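Local coordinates for segregation protein (Thermus thermophilus, PDB 1WCV) that hydrolyses ATP and binds double-stranded DNA cooperatively in a strictly ATP-dependent way, forming nucleoprotein filaments, probably for chromosome partitioning, at residues V55-G60 and L82-P87; S51-R56 and G219-Q224; R37-D42 and D113-D118. All coordinates share one frame; numbering follows the deposited sequence.

Contact 1 (V55-G60 and L82-P87)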
ATOM      1  N   VAL A  55      -2.419  25.632 -16.953  1.00 44.35           N
ATOM      2  CA  VAL A  55      -2.213  25.850 -18.376  1.00 49.31           C
ATOM      3  C   VAL A  55      -3.428  26.510 -19.013  1.00 54.15           C
ATOM      4  O   VAL A  55      -4.570  26.241 -18.639  1.00 52.81           O
ATOM      5  CB  VAL A  55      -1.905  24.524 -19.103  1.00 48.74           C
ATOM      6  CG1 VAL A  55      -1.805  24.753 -20.606  1.00 45.66           C
ATOM      7  CG2 VAL A  55      -0.603  23.943 -18.571  1.00 47.40           C
ATOM      8  N   ARG A  56      -3.164  27.385 -19.975  1.00 59.79           N
ATOM      9  CA  ARG A  56      -4.211  28.107 -20.682  1.00 66.51           C
ATOM     10  C   ARG A  56      -3.806  28.224 -22.147  1.00 67.80           C
ATOM     11  O   ARG A  56      -3.165  29.195 -22.546  1.00 68.85           O
ATOM     12  CB  ARG A  56      -4.383  29.497 -20.063  1.00 71.54           C
ATOM     13  CG  ARG A  56      -5.435  30.366 -20.727  1.00 78.62           C
ATOM     14  CD  ARG A  56      -5.524  31.723 -20.042  1.00 84.76           C
ATOM     15  NE  ARG A  56      -6.501  32.605 -20.676  1.00 89.59           N
ATOM     16  CZ  ARG A  56      -6.408  33.055 -21.923  1.00 91.90           C
ATOM     17  NH1 ARG A  56      -7.348  33.854 -22.412  1.00 92.70           N
ATOM     18  NH2 ARG A  56      -5.378  32.708 -22.684  1.00 93.20           N
ATOM     19  N   ALA A  57      -4.177  27.224 -22.941  1.00 69.09           N
ATOM     20  CA  ALA A  57      -3.840  27.209 -24.359  1.00 70.86           C
ATOM     21  C   ALA A  57      -5.085  27.219 -25.235  1.00 71.41           C
ATOM     22  O   ALA A  57      -6.185  26.921 -24.774  1.00 71.62           O
ATOM     23  CB  ALA A  57      -2.991  25.984 -24.678  1.00 71.46           C
ATOM     24  N   GLU A  58      -4.902  27.567 -26.504  1.00 72.29           N
ATOM     25  CA  GLU A  58      -6.010  27.614 -27.447  1.00 72.84           C
ATOM     26  C   GLU A  58      -5.838  26.491 -28.462  1.00 70.41           C
ATOM     27  O   GLU A  58      -6.651  26.318 -29.368  1.00 70.18           O
ATOM     28  CB  GLU A  58      -6.049  28.974 -28.149  1.00 77.30           C
ATOM     29  CG  GLU A  58      -7.339  29.246 -28.914  1.00 82.84           C
ATOM     30  CD  GLU A  58      -7.443  30.682 -29.399  1.00 86.11           C
ATOM     31  OE1 GLU A  58      -8.463  31.022 -30.036  1.00 87.72           O
ATOM     32  OE2 GLU A  58      -6.507  31.471 -29.143  1.00 88.01           O
ATOM     33  N   ARG A  59      -4.762  25.732 -28.293  1.00 67.46           N
ATOM     34  CA  ARG A  59      -4.454  24.605 -29.162  1.00 64.59           C
ATOM     35  C   ARG A  59      -4.344  23.366 -28.281  1.00 60.97           C
ATOM     36  O   ARG A  59      -3.642  23.382 -27.270  1.00 59.97           O
ATOM     37  CB  ARG A  59      -3.133  24.848 -29.895  1.00 67.93           C
ATOM     38  CG  ARG A  59      -3.170  26.014 -30.873  1.00 71.21           C
ATOM     39  CD  ARG A  59      -1.774  26.389 -31.348  1.00 73.64           C
ATOM     40  NE  ARG A  59      -1.074  25.273 -31.979  1.00 75.46           N
ATOM     41  CZ  ARG A  59      -1.476  24.667 -33.092  1.00 76.67           C
ATOM     42  NH1 ARG A  59      -0.773  23.660 -33.591  1.00 76.76           N
ATOM     43  NH2 ARG A  59      -2.581  25.068 -33.705  1.00 77.45           N
ATOM     44  N   GLY A  60      -5.039  22.299 -28.660  1.00 57.12           N
ATOM     45  CA  GLY A  60      -4.995  21.088 -27.862  1.00 51.49           C
ATOM     46  C   GLY A  60      -5.150  19.785 -28.621  1.00 48.51           C
ATOM     47  O   GLY A  60      -4.773  19.670 -29.790  1.00 45.76           O
ATOM     48  N   LEU A  82       2.279  18.001 -21.305  1.00 24.47           N
ATOM     49  CA  LEU A  82       0.819  17.984 -21.323  1.00 24.95           C
ATOM     50  C   LEU A  82       0.251  18.364 -22.688  1.00 28.09           C
ATOM     51  O   LEU A  82       0.656  19.361 -23.281  1.00 28.56           O
ATOM     52  CB  LEU A  82       0.258  18.964 -20.292  1.00 22.40           C
ATOM     53  CG  LEU A  82      -1.239  19.275 -20.443  1.00 21.76           C
ATOM     54  CD1 LEU A  82      -2.077  18.148 -19.823  1.00 20.43           C
ATOM     55  CD2 LEU A  82      -1.560  20.600 -19.781  1.00 21.21           C
ATOM     56  N   LEU A  83      -0.675  17.551 -23.185  1.00 26.71           N
ATOM     57  CA  LEU A  83      -1.354  17.840 -24.443  1.00 28.26           C
ATOM     58  C   LEU A  83      -2.692  18.333 -23.898  1.00 28.31           C
ATOM     59  O   LEU A  83      -3.580  17.542 -23.593  1.00 27.89           O
ATOM     60  CB  LEU A  83      -1.542  16.567 -25.267  1.00 31.69           C
ATOM     61  CG  LEU A  83      -1.642  16.767 -26.782  1.00 37.72           C
ATOM     62  CD1 LEU A  83      -2.159  15.493 -27.422  1.00 36.80           C
ATOM     63  CD2 LEU A  83      -2.571  17.928 -27.105  1.00 41.43           C
ATOM     64  N   PRO A  84      -2.834  19.655 -23.739  1.00 27.98           N
ATOM     65  CA  PRO A  84      -4.036  20.299 -23.212  1.00 26.75           C
ATOM     66  C   PRO A  84      -5.353  20.105 -23.945  1.00 27.54           C
ATOM     67  O   PRO A  84      -5.398  19.672 -25.097  1.00 27.02           O
ATOM     68  CB  PRO A  84      -3.629  21.767 -23.148  1.00 29.39           C
ATOM     69  CG  PRO A  84      -2.732  21.899 -24.314  1.00 27.74           C
ATOM     70  CD  PRO A  84      -1.871  20.669 -24.208  1.00 30.21           C
ATOM     71  N   ALA A  85      -6.427  20.431 -23.236  1.00 29.60           N
ATOM     72  CA  ALA A  85      -7.775  20.343 -23.764  1.00 33.99           C
ATOM     73  C   ALA A  85      -8.337  21.754 -23.732  1.00 36.90           C
ATOM     74  O   ALA A  85      -7.972  22.558 -22.871  1.00 37.26           O
ATOM     75  CB  ALA A  85      -8.623  19.414 -22.902  1.00 34.66           C
ATOM     76  N   THR A  86      -9.217  22.051 -24.681  1.00 39.12           N
ATOM     77  CA  THR A  86      -9.838  23.367 -24.787  1.00 41.34           C
ATOM     78  C   THR A  86     -11.335  23.175 -25.009  1.00 43.14           C
ATOM     79  O   THR A  86     -11.792  22.060 -25.262  1.00 43.22           O
ATOM     80  CB  THR A  86      -9.277  24.146 -25.995  1.00 40.66           C
ATOM     81  OG1 THR A  86      -9.453  23.366 -27.187  1.00 42.74           O
ATOM     82  CG2 THR A  86      -7.798  24.431 -25.815  1.00 39.80           C
ATOM     83  N   PRO A  87     -12.123  24.258 -24.904  1.00 45.03           N
ATOM     84  CA  PRO A  87     -13.568  24.125 -25.119  1.00 45.70           C
ATOM     85  C   PRO A  87     -13.859  23.797 -26.582  1.00 46.56           C
ATOM     86  O   PRO A  87     -15.009  23.784 -27.021  1.00 48.40           O
ATOM     87  CB  PRO A  87     -14.104  25.492 -24.699  1.00 44.94           C
ATOM     88  CG  PRO A  87     -12.962  26.414 -24.999  1.00 44.46           C
ATOM     89  CD  PRO A  87     -11.776  25.628 -24.492  1.00 44.37           C
TER

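Contact 2 (S51-R56 and G219-Q224)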
ATOM      1  N   SER A  51      -6.455  22.769 -16.425  1.00 21.42           N
ATOM      2  CA  SER A  51      -6.639  23.860 -15.486  1.00 25.18           C
ATOM      3  C   SER A  51      -5.937  23.534 -14.169  1.00 25.08           C
ATOM      4  O   SER A  51      -5.462  24.429 -13.462  1.00 22.79           O
ATOM      5  CB  SER A  51      -8.132  24.080 -15.242  1.00 29.64           C
ATOM      6  OG  SER A  51      -8.342  25.107 -14.292  1.00 39.10           O
ATOM      7  N   GLY A  52      -5.866  22.246 -13.849  1.00 21.21           N
ATOM      8  CA  GLY A  52      -5.227  21.833 -12.612  1.00 22.32           C
ATOM      9  C   GLY A  52      -3.727  22.012 -12.686  1.00 23.25           C
ATOM     10  O   GLY A  52      -3.021  21.936 -11.679  1.00 24.63           O
ATOM     11  N   LEU A  53      -3.242  22.256 -13.896  1.00 22.42           N
ATOM     12  CA  LEU A  53      -1.822  22.444 -14.131  1.00 24.40           C
ATOM     13  C   LEU A  53      -1.488  23.900 -14.458  1.00 26.75           C
ATOM     14  O   LEU A  53      -0.354  24.218 -14.810  1.00 25.12           O
ATOM     15  CB  LEU A  53      -1.365  21.518 -15.256  1.00 23.02           C
ATOM     16  CG  LEU A  53      -1.321  20.037 -14.857  1.00 23.49           C
ATOM     17  CD1 LEU A  53      -0.958  19.182 -16.059  1.00 25.68           C
ATOM     18  CD2 LEU A  53      -0.304  19.849 -13.735  1.00 25.48           C
ATOM     19  N   GLY A  54      -2.482  24.774 -14.331  1.00 30.34           N
ATOM     20  CA  GLY A  54      -2.280  26.188 -14.598  1.00 37.33           C
ATOM     21  C   GLY A  54      -2.013  26.522 -16.054  1.00 41.88           C
ATOM     22  O   GLY A  54      -1.448  27.572 -16.362  1.00 41.49           O
ATOM     23  N   VAL A  55      -2.419  25.632 -16.953  1.00 44.35           N
ATOM     24  CA  VAL A  55      -2.213  25.850 -18.376  1.00 49.31           C
ATOM     25  C   VAL A  55      -3.428  26.510 -19.013  1.00 54.15           C
ATOM     26  O   VAL A  55      -4.570  26.241 -18.639  1.00 52.81           O
ATOM     27  CB  VAL A  55      -1.905  24.524 -19.103  1.00 48.74           C
ATOM     28  CG1 VAL A  55      -1.805  24.753 -20.606  1.00 45.66           C
ATOM     29  CG2 VAL A  55      -0.603  23.943 -18.571  1.00 47.40           C
ATOM     30  N   ARG A  56      -3.164  27.385 -19.975  1.00 59.79           N
ATOM     31  CA  ARG A  56      -4.211  28.107 -20.682  1.00 66.51           C
ATOM     32  C   ARG A  56      -3.806  28.224 -22.147  1.00 67.80           C
ATOM     33  O   ARG A  56      -3.165  29.195 -22.546  1.00 68.85           O
ATOM     34  CB  ARG A  56      -4.383  29.497 -20.063  1.00 71.54           C
ATOM     35  CG  ARG A  56      -5.435  30.366 -20.727  1.00 78.62           C
ATOM     36  CD  ARG A  56      -5.524  31.723 -20.042  1.00 84.76           C
ATOM     37  NE  ARG A  56      -6.501  32.605 -20.676  1.00 89.59           N
ATOM     38  CZ  ARG A  56      -6.408  33.055 -21.923  1.00 91.90           C
ATOM     39  NH1 ARG A  56      -7.348  33.854 -22.412  1.00 92.70           N
ATOM     40  NH2 ARG A  56      -5.378  32.708 -22.684  1.00 93.20           N
ATOM     41  N   GLY A 219      -3.115  25.418  -9.403  1.00 22.07           N
ATOM     42  CA  GLY A 219      -2.570  25.059 -10.698  1.00 15.48           C
ATOM     43  C   GLY A 219      -1.211  24.392 -10.569  1.00 20.09           C
ATOM     44  O   GLY A 219      -0.349  24.534 -11.435  1.00 19.39           O
ATOM     45  N   LYS A 220      -1.017  23.654  -9.480  1.00 18.65           N
ATOM     46  CA  LYS A 220       0.253  22.973  -9.256  1.00 19.71           C
ATOM     47  C   LYS A 220       0.059  21.519  -8.850  1.00 17.80           C
ATOM     48  O   LYS A 220      -0.957  21.159  -8.255  1.00 16.01           O
ATOM     49  CB  LYS A 220       1.051  23.687  -8.165  1.00 24.41           C
ATOM     50  CG  LYS A 220       1.380  25.136  -8.474  1.00 30.07           C
ATOM     51  CD  LYS A 220       2.150  25.795  -7.338  1.00 40.88           C
ATOM     52  CE  LYS A 220       3.554  25.219  -7.191  1.00 45.34           C
ATOM     53  NZ  LYS A 220       4.330  25.883  -6.103  1.00 47.38           N
ATOM     54  N   THR A 221       1.036  20.678  -9.174  1.00 18.05           N
ATOM     55  CA  THR A 221       0.945  19.273  -8.784  1.00 16.60           C
ATOM     56  C   THR A 221       1.184  19.249  -7.279  1.00 17.66           C
ATOM     57  O   THR A 221       1.686  20.215  -6.714  1.00 15.67           O
ATOM     58  CB  THR A 221       2.029  18.423  -9.455  1.00 15.39           C
ATOM     59  OG1 THR A 221       3.318  18.848  -8.994  1.00 17.72           O
ATOM     60  CG2 THR A 221       1.950  18.554 -10.978  1.00 17.75           C
ATOM     61  N   ILE A 222       0.822  18.157  -6.617  1.00 13.77           N
ATOM     62  CA  ILE A 222       1.034  18.098  -5.179  1.00 14.14           C
ATOM     63  C   ILE A 222       2.536  18.093  -4.861  1.00 15.08           C
ATOM     64  O   ILE A 222       2.960  18.508  -3.782  1.00 15.77           O
ATOM     65  CB  ILE A 222       0.345  16.858  -4.558  1.00 13.47           C
ATOM     66  CG1 ILE A 222       0.318  16.986  -3.037  1.00 14.52           C
ATOM     67  CG2 ILE A 222       1.062  15.580  -4.976  1.00 16.67           C
ATOM     68  CD1 ILE A 222      -0.497  18.156  -2.541  1.00 15.54           C
ATOM     69  N   ALA A 223       3.346  17.630  -5.804  1.00 13.96           N
ATOM     70  CA  ALA A 223       4.790  17.622  -5.588  1.00 15.43           C
ATOM     71  C   ALA A 223       5.304  19.067  -5.531  1.00 19.65           C
ATOM     72  O   ALA A 223       6.250  19.375  -4.797  1.00 20.14           O
ATOM     73  CB  ALA A 223       5.484  16.858  -6.703  1.00 16.87           C
ATOM     74  N   GLN A 224       4.680  19.948  -6.307  1.00 19.08           N
ATOM     75  CA  GLN A 224       5.073  21.359  -6.335  1.00 17.69           C
ATOM     76  C   GLN A 224       4.464  22.114  -5.165  1.00 17.71           C
ATOM     77  O   GLN A 224       5.125  22.933  -4.532  1.00 22.16           O
ATOM     78  CB  GLN A 224       4.604  22.045  -7.627  1.00 16.13           C
ATOM     79  CG  GLN A 224       5.267  21.574  -8.903  1.00 16.01           C
ATOM     80  CD  GLN A 224       4.621  22.179 -10.138  1.00 23.78           C
ATOM     81  OE1 GLN A 224       3.425  21.996 -10.383  1.00 22.32           O
ATOM     82  NE2 GLN A 224       5.410  22.906 -10.921  1.00 25.07           N
TER
HETATM   83  O   HOH W   1      -3.128  20.024  -9.437  1.00 21.43           O

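Contact 3 (R37-D42 and D113-D118)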
ATOM      1  N   ARG A  37       9.865   9.564 -19.409  1.00 30.52           N
ATOM      2  CA  ARG A  37       9.421  10.635 -20.299  1.00 28.80           C
ATOM      3  C   ARG A  37       7.917  10.411 -20.309  1.00 26.56           C
ATOM      4  O   ARG A  37       7.449   9.378 -20.781  1.00 25.99           O
ATOM      5  CB  ARG A  37       9.963  10.455 -21.717  1.00 34.78           C
ATOM      6  CG  ARG A  37      11.474  10.410 -21.832  1.00 44.30           C
ATOM      7  CD  ARG A  37      11.895  10.572 -23.282  1.00 50.89           C
ATOM      8  NE  ARG A  37      13.198   9.973 -23.546  1.00 60.02           N
ATOM      9  CZ  ARG A  37      13.425   8.664 -23.553  1.00 63.05           C
ATOM     10  NH1 ARG A  37      14.642   8.200 -23.800  1.00 65.27           N
ATOM     11  NH2 ARG A  37      12.432   7.818 -23.321  1.00 64.11           N
ATOM     12  N   VAL A  38       7.163  11.373 -19.797  1.00 21.71           N
ATOM     13  CA  VAL A  38       5.721  11.212 -19.699  1.00 22.44           C
ATOM     14  C   VAL A  38       4.875  12.267 -20.388  1.00 20.41           C
ATOM     15  O   VAL A  38       5.150  13.462 -20.304  1.00 19.99           O
ATOM     16  CB  VAL A  38       5.307  11.163 -18.213  1.00 19.97           C
ATOM     17  CG1 VAL A  38       3.792  11.066 -18.078  1.00 21.87           C
ATOM     18  CG2 VAL A  38       5.997   9.994 -17.531  1.00 22.76           C
ATOM     19  N   LEU A  39       3.825  11.798 -21.053  1.00 21.12           N
ATOM     20  CA  LEU A  39       2.880  12.672 -21.725  1.00 20.22           C
ATOM     21  C   LEU A  39       1.514  12.489 -21.063  1.00 19.43           C
ATOM     22  O   LEU A  39       1.029  11.369 -20.934  1.00 21.20           O
ATOM     23  CB  LEU A  39       2.763  12.313 -23.208  1.00 23.88           C
ATOM     24  CG  LEU A  39       1.660  13.068 -23.952  1.00 23.13           C
ATOM     25  CD1 LEU A  39       1.948  14.564 -23.938  1.00 24.74           C
ATOM     26  CD2 LEU A  39       1.571  12.553 -25.376  1.00 26.61           C
ATOM     27  N   LEU A  40       0.924  13.586 -20.609  1.00 18.42           N
ATOM     28  CA  LEU A  40      -0.402  13.540 -20.009  1.00 17.59           C
ATOM     29  C   LEU A  40      -1.315  14.201 -21.023  1.00 20.70           C
ATOM     30  O   LEU A  40      -1.065  15.332 -21.443  1.00 19.15           O
ATOM     31  CB  LEU A  40      -0.459  14.324 -18.698  1.00 18.51           C
ATOM     32  CG  LEU A  40      -1.849  14.485 -18.069  1.00 18.07           C
ATOM     33  CD1 LEU A  40      -2.425  13.116 -17.722  1.00 20.28           C
ATOM     34  CD2 LEU A  40      -1.761  15.359 -16.821  1.00 15.36           C
ATOM     35  N   VAL A  41      -2.365  13.488 -21.420  1.00 18.72           N
ATOM     36  CA  VAL A  41      -3.322  14.008 -22.383  1.00 19.00           C
ATOM     37  C   VAL A  41      -4.665  14.249 -21.714  1.00 21.12           C
ATOM     38  O   VAL A  41      -5.267  13.324 -21.162  1.00 20.09           O
ATOM     39  CB  VAL A  41      -3.528  13.018 -23.549  1.00 20.12           C
ATOM     40  CG1 VAL A  41      -4.468  13.621 -24.576  1.00 21.91           C
ATOM     41  CG2 VAL A  41      -2.190  12.658 -24.185  1.00 20.05           C
ATOM     42  N   ASP A  42      -5.119  15.495 -21.745  1.00 20.29           N
ATOM     43  CA  ASP A  42      -6.407  15.851 -21.167  1.00 20.35           C
ATOM     44  C   ASP A  42      -7.449  15.594 -22.253  1.00 22.97           C
ATOM     45  O   ASP A  42      -7.476  16.294 -23.268  1.00 23.08           O
ATOM     46  CB  ASP A  42      -6.432  17.331 -20.770  1.00 19.96           C
ATOM     47  CG  ASP A  42      -7.644  17.688 -19.920  1.00 20.94           C
ATOM     48  OD1 ASP A  42      -8.581  16.863 -19.841  1.00 20.33           O
ATOM     49  OD2 ASP A  42      -7.668  18.794 -19.334  1.00 22.23           O
ATOM     50  N   ASP A 113       7.897   7.278 -22.763  1.00 24.73           N
ATOM     51  CA  ASP A 113       7.940   5.991 -22.085  1.00 26.11           C
ATOM     52  C   ASP A 113       6.514   5.650 -21.666  1.00 22.85           C
ATOM     53  O   ASP A 113       6.065   4.518 -21.815  1.00 24.04           O
ATOM     54  CB  ASP A 113       8.808   6.061 -20.826  1.00 28.07           C
ATOM     55  CG  ASP A 113      10.274   6.243 -21.135  1.00 30.09           C
ATOM     56  OD1 ASP A 113      10.825   5.404 -21.876  1.00 31.52           O
ATOM     57  OD2 ASP A 113      10.871   7.219 -20.630  1.00 31.04           O
ATOM     58  N   LEU A 114       5.812   6.654 -21.143  1.00 24.12           N
ATOM     59  CA  LEU A 114       4.441   6.482 -20.668  1.00 22.51           C
ATOM     60  C   LEU A 114       3.512   7.617 -21.088  1.00 22.02           C
ATOM     61  O   LEU A 114       3.886   8.793 -21.067  1.00 23.29           O
ATOM     62  CB  LEU A 114       4.432   6.386 -19.142  1.00 20.07           C
ATOM     63  CG  LEU A 114       5.301   5.309 -18.496  1.00 25.71           C
ATOM     64  CD1 LEU A 114       5.408   5.585 -17.011  1.00 21.33           C
ATOM     65  CD2 LEU A 114       4.711   3.931 -18.752  1.00 25.76           C
ATOM     66  N   VAL A 115       2.288   7.252 -21.453  1.00 18.95           N
ATOM     67  CA  VAL A 115       1.285   8.221 -21.870  1.00 19.12           C
ATOM     68  C   VAL A 115       0.033   8.029 -21.015  1.00 15.73           C
ATOM     69  O   VAL A 115      -0.546   6.947 -21.003  1.00 19.52           O
ATOM     70  CB  VAL A 115       0.907   8.021 -23.349  1.00 17.30           C
ATOM     71  CG1 VAL A 115      -0.041   9.133 -23.796  1.00 19.99           C
ATOM     72  CG2 VAL A 115       2.169   8.000 -24.208  1.00 19.95           C
ATOM     73  N   LEU A 116      -0.356   9.068 -20.286  1.00 14.07           N
ATOM     74  CA  LEU A 116      -1.545   9.002 -19.429  1.00 14.33           C
ATOM     75  C   LEU A 116      -2.687   9.746 -20.100  1.00 16.05           C
ATOM     76  O   LEU A 116      -2.520  10.881 -20.537  1.00 17.58           O
ATOM     77  CB  LEU A 116      -1.261   9.626 -18.054  1.00 18.36           C
ATOM     78  CG  LEU A 116      -0.530   8.760 -17.017  1.00 19.67           C
ATOM     79  CD1 LEU A 116       0.749   8.186 -17.600  1.00 21.95           C
ATOM     80  CD2 LEU A 116      -0.217   9.607 -15.786  1.00 19.12           C
ATOM     81  N   LEU A 117      -3.849   9.107 -20.180  1.00 15.49           N
ATOM     82  CA  LEU A 117      -5.009   9.732 -20.813  1.00 16.28           C
ATOM     83  C   LEU A 117      -6.096   9.991 -19.786  1.00 16.90           C
ATOM     84  O   LEU A 117      -6.715   9.050 -19.302  1.00 18.23           O
ATOM     85  CB  LEU A 117      -5.565   8.810 -21.896  1.00 15.93           C
ATOM     86  CG  LEU A 117      -4.581   8.234 -22.910  1.00 18.62           C
ATOM     87  CD1 LEU A 117      -5.267   7.133 -23.708  1.00 23.35           C
ATOM     88  CD2 LEU A 117      -4.071   9.346 -23.822  1.00 22.19           C
ATOM     89  N   ASP A 118      -6.328  11.257 -19.451  1.00 18.86           N
ATOM     90  CA  ASP A 118      -7.363  11.603 -18.482  1.00 17.80           C
ATOM     91  C   ASP A 118      -8.699  11.662 -19.210  1.00 17.64           C
ATOM     92  O   ASP A 118      -9.047  12.678 -19.803  1.00 17.10           O
ATOM     93  CB  ASP A 118      -7.053  12.946 -17.817  1.00 17.54           C
ATOM     94  CG  ASP A 118      -7.959  13.227 -16.634  1.00 20.59           C
ATOM     95  OD1 ASP A 118      -8.474  12.253 -16.035  1.00 23.09           O
ATOM     96  OD2 ASP A 118      -8.150  14.413 -16.286  1.00 24.34           O
TER
HETATM   97  O   HOH W   2      -9.351  16.481 -17.310  1.00 21.78           O

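Contact 1 (V55-G60 and L82-P87)
V55 and L82 reach toward each other tip to tip, V55 CG2 lying 3.7 Å from L82 CD2. This branch of V55 sits beside its own backbone N, while CG1 is anti to that nitrogen (chi1 175°) and looks across to the ring of P84, with V55 CG1 4.3 Å from P84 CB. A57 points inward: its CB meets the ring tip, 4.1 Å from P84 CG, while its carbonyl turns to the next partner, A57 O standing 3.1 Å from the methyl T86 CG2, a tight approach. Residues 55-60 belong to the loop between helix 48-52 and helix 61-65 of a P-loop NTPase fold; it runs past the end of strand 80-83, and H75 of the antiparallel neighbour strand also touches V55, A57 and P84. At E58 it is the backbone that rests against the T86 methyl, as the side chain leads away. R59 likewise sends its guanidinium out to a salt bridge with E68, but its carbonyl faces the proline ring, R59 O being 3.4 Å from P84 CG; that oxygen is buried here without a polar partner. G60 comes closest along the backbone, with G60 CA 3.1 Å from P84 O, an approach that the lack of a CB permits, and L83 CD2 curls back to lie 3.5 Å from G60 C.

Contact 2 (S51-R56 and G219-Q224)
G54 and G219 bring two helix ends together: each is the positive-phi glycine of a Schellman motif, G54 closing helix 48-52 and G219 closing helix 210-218, the helix that follows the nucleotide-binding N209. Their CA atoms are only 4.1 Å apart. On the first side the turn is fixed by G54 N bonding back to S51 O and V55 N to T50 O. Against it lies the peptide after G219, so the contact is mostly backbone on backbone. G52 O receives a CA-H...O contact from G219 CA at 3.3 Å; K220 N is also near it, but the angle is too poor for a hydrogen bond. What bridges the two chain segments by a proper bond is a water, which donates to G52 O at 2.9 Å and to K220 O at 2.7 Å. The side chains add one apolar touch, the methyl L53 CD2 against T221 CG2 at 3.8 Å, the two side chains crossing obliquely. T221 also belongs to a capping box at the start of helix 222-225: its chi1 of 64° sets OG1 between the backbone N and the carbonyl carbon, where it accepts from Q224 N at 3.2 Å, while T221 N donates almost straight to Q224 OE1, in the carbonyl plane on a lone pair (3.0 Å, 167°). T221 OG1 is also hydrogen-bonded to D78. L53 itself packs on I25 of helix 18-33 and on F80 and L82. L53 O and G219 O lie close as two acceptors and no direct hydrogen bond runs across, so the joint rests on close glycine packing, a methyl contact and one shared water.

Contact 3 (R37-D42 and D113-D118)
R37 and D113 cross at an angle at the outer end of the strand pair, their guanidinium and carboxylate planes 36° apart. D113 CG stands anti to its carbonyl carbon (chi1 -69°), and OD2 takes two partners: R37 N, received on the anti lone pair in a nearly straight bond of 2.8 Å, and R37 NH2 in a salt bridge, NH2 to OD2 being 3.2 Å, with D113 OD1 equally near NH2. R37 O accepts from both D113 N and L114 N. An alanine in place of D113 removes the carboxylate, and would probably leave R37 N without its acceptor and the guanidinium without its opposite charge, free to swing. Further in, parallel strands 38-42 and 114-118 run in register. On one face L39 CD2 lies alongside V115 CG1, and V41 CB alongside L117 CD2 at 3.7 Å, each pair pointing the same way. On the other, L40 slants across L116, its CD1 3.7 Å from L116 CB, under I25 and A28 of helix 18-33. At the inner end D42 OD1 and D118 OD2 stand 4.3 Å apart with a water between them. D42 OD2 is hydrogen-bonded to T50, and D118 meets K20 by a salt bridge and the magnesium-binding T21 by a hydrogen bond; these strands end at the nucleotide site of a P-loop NTPase, D118 being consistent with the Walker B aspartate.

In the fold
From the N terminus, the chain passes helix 18-33 and enters strand 38-42, the first half of contact 3, then helix 48-52, whose end and following loop supply the first segments of contacts 2 and 1, sharing V55 and R56. Contact 1 closes the short loop to 82-87, at strand 80-83, and so nests inside the longer loop that contact 3 closes at 113-118. Contact 2 closes far later, at 219-224, so it crosses contact 3. Strand 80-83 pairs with 38-42, joining contacts 1 and 3 in one sheet, while contact 2 brings 219-224 against the end of helix 48-52, and L53 there packs on L40 of contact 3 and L82 of contact 1.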